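Nucleocapsid (Equine arteritis virus, PDB 2I9F) forms the capsid of the virus through its dimerising C-terminal domain, the part present here, and as a whole probably binds the viral RNA. Local coordinates at residues A[15-20]-A[57-62]. Sequence-based numbering, arbitrary orientation.
Sequences HDLNQQ and KQIQRK
L17 and I59 make the apolar touch of a small interface, their side chains crossing at about a right angle. The touch is methyl to methyl, L17 CD2 resting 4.2 Å from I59 CG2. β-Branching gives I59 two apolar arms, and with chi1 at -65° the CG2 arm, anti to the backbone N, is the one that meets the leucine, while the side chain as a whole also packs on E21, T24 and L25. L17, branched one carbon further out at CG, brings its CD2 methyl nearest to helix 57-63 and also touches L25. Beside this apolar pair the link turns polar. K62 points its CB at 15-20, and its long, flexible chain carries NZ to a water that accepts from it at 3.2 Å and donates to the backbone O of D16 at 3.1 Å. The stronger partner of K62 NZ is the carboxylate of E21, a salt bridge in the first turn of helix 19-34. N18 sits at that helix's N-cap, where asparagine is common because its short polar side chain can reach the first backbone N-H groups; its backbone N hydrogen-bonds to E21 OE1, one half of a capping-box pattern. The C-terminal helix 57-63, which follows strand 47-53, is thus packed against the N-terminal end of helix 19-34.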
ATOM      1  N   HIS A  15      -2.142  10.501  17.871  1.00 16.68           N
ATOM      2  CA  HIS A  15      -2.652  11.487  18.829  1.00 17.90           C
ATOM      3  C   HIS A  15      -4.196  11.701  18.810  1.00 20.04           C
ATOM      4  O   HIS A  15      -4.789  12.185  19.782  1.00 20.34           O
ATOM      5  CB  HIS A  15      -1.939  12.792  18.530  1.00 17.33           C
ATOM      6  CG  HIS A  15      -2.295  13.915  19.456  1.00 16.75           C
ATOM      7  ND1 HIS A  15      -3.324  14.789  19.186  1.00 20.99           N
ATOM      8  CD2 HIS A  15      -1.753  14.313  20.625  1.00 16.68           C
ATOM      9  CE1 HIS A  15      -3.396  15.688  20.155  1.00 20.28           C
ATOM     10  NE2 HIS A  15      -2.448  15.424  21.040  1.00 21.86           N
ATOM     11  N   ASP A  16      -4.838  11.381  17.686  1.00 20.76           N
ATOM     12  CA  ASP A  16      -6.249  11.623  17.529  1.00 21.21           C
ATOM     13  C   ASP A  16      -7.064  10.340  17.704  1.00 22.10           C
ATOM     14  O   ASP A  16      -8.274  10.378  17.525  1.00 23.31           O
ATOM     15  CB  ASP A  16      -6.524  12.190  16.114  1.00 22.82           C
ATOM     16  CG  ASP A  16      -5.792  13.502  15.826  1.00 23.03           C
ATOM     17  OD1 ASP A  16      -5.518  14.265  16.771  1.00 21.73           O
ATOM     18  OD2 ASP A  16      -5.521  13.781  14.636  1.00 24.39           O
ATOM     19  N   LEU A  17      -6.430   9.201  18.014  1.00 21.94           N
ATOM     20  CA  LEU A  17      -7.093   7.877  17.882  1.00 23.49           C
ATOM     21  C   LEU A  17      -7.171   7.178  19.185  1.00 23.48           C
ATOM     22  O   LEU A  17      -6.293   7.347  20.006  1.00 24.17           O
ATOM     23  CB  LEU A  17      -6.340   6.959  16.902  1.00 24.43           C
ATOM     24  CG  LEU A  17      -6.228   7.389  15.445  1.00 24.80           C
ATOM     25  CD1 LEU A  17      -5.285   6.428  14.749  1.00 28.27           C
ATOM     26  CD2 LEU A  17      -7.608   7.475  14.726  1.00 24.93           C
ATOM     27  N   ASN A  18      -8.204   6.381  19.392  1.00 23.65           N
ATOM     28  CA  ASN A  18      -8.315   5.689  20.674  1.00 24.16           C
ATOM     29  C   ASN A  18      -7.549   4.363  20.703  1.00 23.43           C
ATOM     30  O   ASN A  18      -6.953   3.980  19.700  1.00 23.13           O
ATOM     31  CB  ASN A  18      -9.786   5.573  21.146  1.00 23.67           C
ATOM     32  CG  ASN A  18     -10.653   4.765  20.204  1.00 25.01           C
ATOM     33  OD1 ASN A  18     -11.796   5.154  19.908  1.00 28.10           O
ATOM     34  ND2 ASN A  18     -10.165   3.636  19.778  1.00 18.81           N
ATOM     35  N   GLN A  19      -7.552   3.653  21.825  1.00 21.58           N
ATOM     36  CA  GLN A  19      -6.748   2.421  21.897  1.00 22.37           C
ATOM     37  C   GLN A  19      -7.161   1.352  20.873  1.00 21.86           C
ATOM     38  O   GLN A  19      -6.310   0.684  20.270  1.00 22.13           O
ATOM     39  CB  GLN A  19      -6.749   1.825  23.307  1.00 22.33           C
ATOM     40  CG  GLN A  19      -5.614   0.821  23.508  1.00 24.94           C
ATOM     41  CD  GLN A  19      -6.097  -0.612  23.756  1.00 29.95           C
ATOM     42  OE1 GLN A  19      -6.814  -1.207  22.932  1.00 31.57           O
ATOM     43  NE2 GLN A  19      -5.695  -1.181  24.908  1.00 31.79           N
ATOM     44  N   GLN A  20      -8.469   1.196  20.714  1.00 20.83           N
ATOM     45  CA  GLN A  20      -9.020   0.218  19.808  1.00 21.09           C
ATOM     46  C   GLN A  20      -8.646   0.563  18.392  1.00 18.69           C
ATOM     47  O   GLN A  20      -8.303  -0.314  17.620  1.00 19.55           O
ATOM     48  CB  GLN A  20     -10.552   0.129  19.947  1.00 21.49           C
ATOM     49  CG  GLN A  20     -11.156  -0.844  18.929  1.00 25.78           C
ATOM     50  CD  GLN A  20     -12.671  -0.812  18.787  1.00 33.78           C
ATOM     51  OE1 GLN A  20     -13.419  -0.293  19.646  1.00 35.56           O
ATOM     52  NE2 GLN A  20     -13.147  -1.415  17.696  1.00 37.04           N
ATOM     53  N   LYS A  57     -13.746   1.919   7.412  1.00 15.66           N
ATOM     54  CA  LYS A  57     -14.660   3.084   7.504  1.00 16.81           C
ATOM     55  C   LYS A  57     -14.694   3.890   8.830  1.00 17.63           C
ATOM     56  O   LYS A  57     -14.605   5.125   8.787  1.00 17.45           O
ATOM     57  CB  LYS A  57     -16.083   2.665   7.131  1.00 16.60           C
ATOM     58  CG  LYS A  57     -17.066   3.862   6.939  1.00 18.36           C
ATOM     59  CD  LYS A  57     -16.538   4.766   5.822  1.00 23.42           C
ATOM     60  CE  LYS A  57     -17.603   5.679   5.201  1.00 26.18           C
ATOM     61  NZ  LYS A  57     -17.056   6.591   4.163  1.00 23.36           N
ATOM     62  N   GLN A  58     -14.846   3.203   9.966  1.00 18.63           N
ATOM     63  CA  GLN A  58     -14.969   3.828  11.310  1.00 22.01           C
ATOM     64  C   GLN A  58     -13.792   4.742  11.613  1.00 22.32           C
ATOM     65  O   GLN A  58     -13.959   5.824  12.172  1.00 21.65           O
ATOM     66  CB  GLN A  58     -15.003   2.758  12.410  1.00 22.25           C
ATOM     67  CG  GLN A  58     -15.880   1.531  12.055  1.00 29.40           C
ATOM     68  CD  GLN A  58     -15.404   0.249  12.746  1.00 36.90           C
ATOM     69  OE1 GLN A  58     -15.679   0.044  13.925  1.00 42.85           O
ATOM     70  NE2 GLN A  58     -14.700  -0.624  12.006  1.00 37.08           N
ATOM     71  N   ILE A  59     -12.604   4.284  11.224  1.00 22.25           N
ATOM     72  CA  ILE A  59     -11.351   5.044  11.420  1.00 23.44           C
ATOM     73  C   ILE A  59     -11.173   6.108  10.336  1.00 24.52           C
ATOM     74  O   ILE A  59     -10.782   7.240  10.631  1.00 22.72           O
ATOM     75  CB  ILE A  59     -10.135   4.106  11.502  1.00 23.47           C
ATOM     76  CG1 ILE A  59     -10.292   3.243  12.753  1.00 23.58           C
ATOM     77  CG2 ILE A  59      -8.753   4.942  11.580  1.00 22.73           C
ATOM     78  CD1 ILE A  59      -9.473   1.988  12.735  1.00 26.23           C
ATOM     79  N   GLN A  60     -11.442   5.728   9.081  1.00 25.72           N
ATOM     80  CA  GLN A  60     -11.491   6.686   7.989  1.00 27.57           C
ATOM     81  C   GLN A  60     -12.337   7.959   8.287  1.00 29.48           C
ATOM     82  O   GLN A  60     -11.851   9.085   8.080  1.00 29.41           O
ATOM     83  CB  GLN A  60     -11.975   6.005   6.716  1.00 27.39           C
ATOM     84  CG  GLN A  60     -12.114   6.986   5.593  1.00 28.40           C
ATOM     85  CD  GLN A  60     -10.794   7.530   5.077  1.00 31.90           C
ATOM     86  OE1 GLN A  60     -10.763   8.126   4.001  1.00 34.11           O
ATOM     87  NE2 GLN A  60      -9.698   7.345   5.834  1.00 33.42           N
ATOM     88  N   ARG A  61     -13.580   7.779   8.743  1.00 31.47           N
ATOM     89  CA  ARG A  61     -14.411   8.878   9.296  1.00 34.13           C
ATOM     90  C   ARG A  61     -13.642   9.855  10.210  1.00 35.03           C
ATOM     91  O   ARG A  61     -13.749  11.065  10.052  1.00 35.92           O
ATOM     92  CB  ARG A  61     -15.597   8.302  10.089  1.00 34.40           C
ATOM     93  CG  ARG A  61     -16.713   7.670   9.267  1.00 36.00           C
ATOM     94  CD  ARG A  61     -17.961   7.380  10.148  1.00 39.64           C
ATOM     95  NE  ARG A  61     -18.132   5.951  10.469  1.00 43.16           N
ATOM     96  CZ  ARG A  61     -18.990   5.126   9.862  1.00 42.85           C
ATOM     97  NH1 ARG A  61     -19.768   5.578   8.889  1.00 43.58           N
ATOM     98  NH2 ARG A  61     -19.080   3.840  10.218  1.00 43.28           N
ATOM     99  N   LYS A  62     -12.885   9.323  11.171  1.00 36.73           N
ATOM    100  CA  LYS A  62     -12.024  10.129  12.068  1.00 38.74           C
ATOM    101  C   LYS A  62     -10.822  10.781  11.366  1.00 39.18           C
ATOM    102  O   LYS A  62     -10.533  11.950  11.584  1.00 38.93           O
ATOM    103  CB  LYS A  62     -11.503   9.289  13.247  1.00 39.29           C
ATOM    104  CG  LYS A  62     -12.544   8.442  13.950  1.00 39.90           C
ATOM    105  CD  LYS A  62     -13.344   9.243  14.935  1.00 43.58           C
ATOM    106  CE  LYS A  62     -14.287   8.340  15.723  1.00 45.17           C
ATOM    107  NZ  LYS A  62     -13.605   7.660  16.868  1.00 44.93           N
TER
HETATM  108  O   HOH W   1     -10.732   8.551  17.892  1.00 37.71           O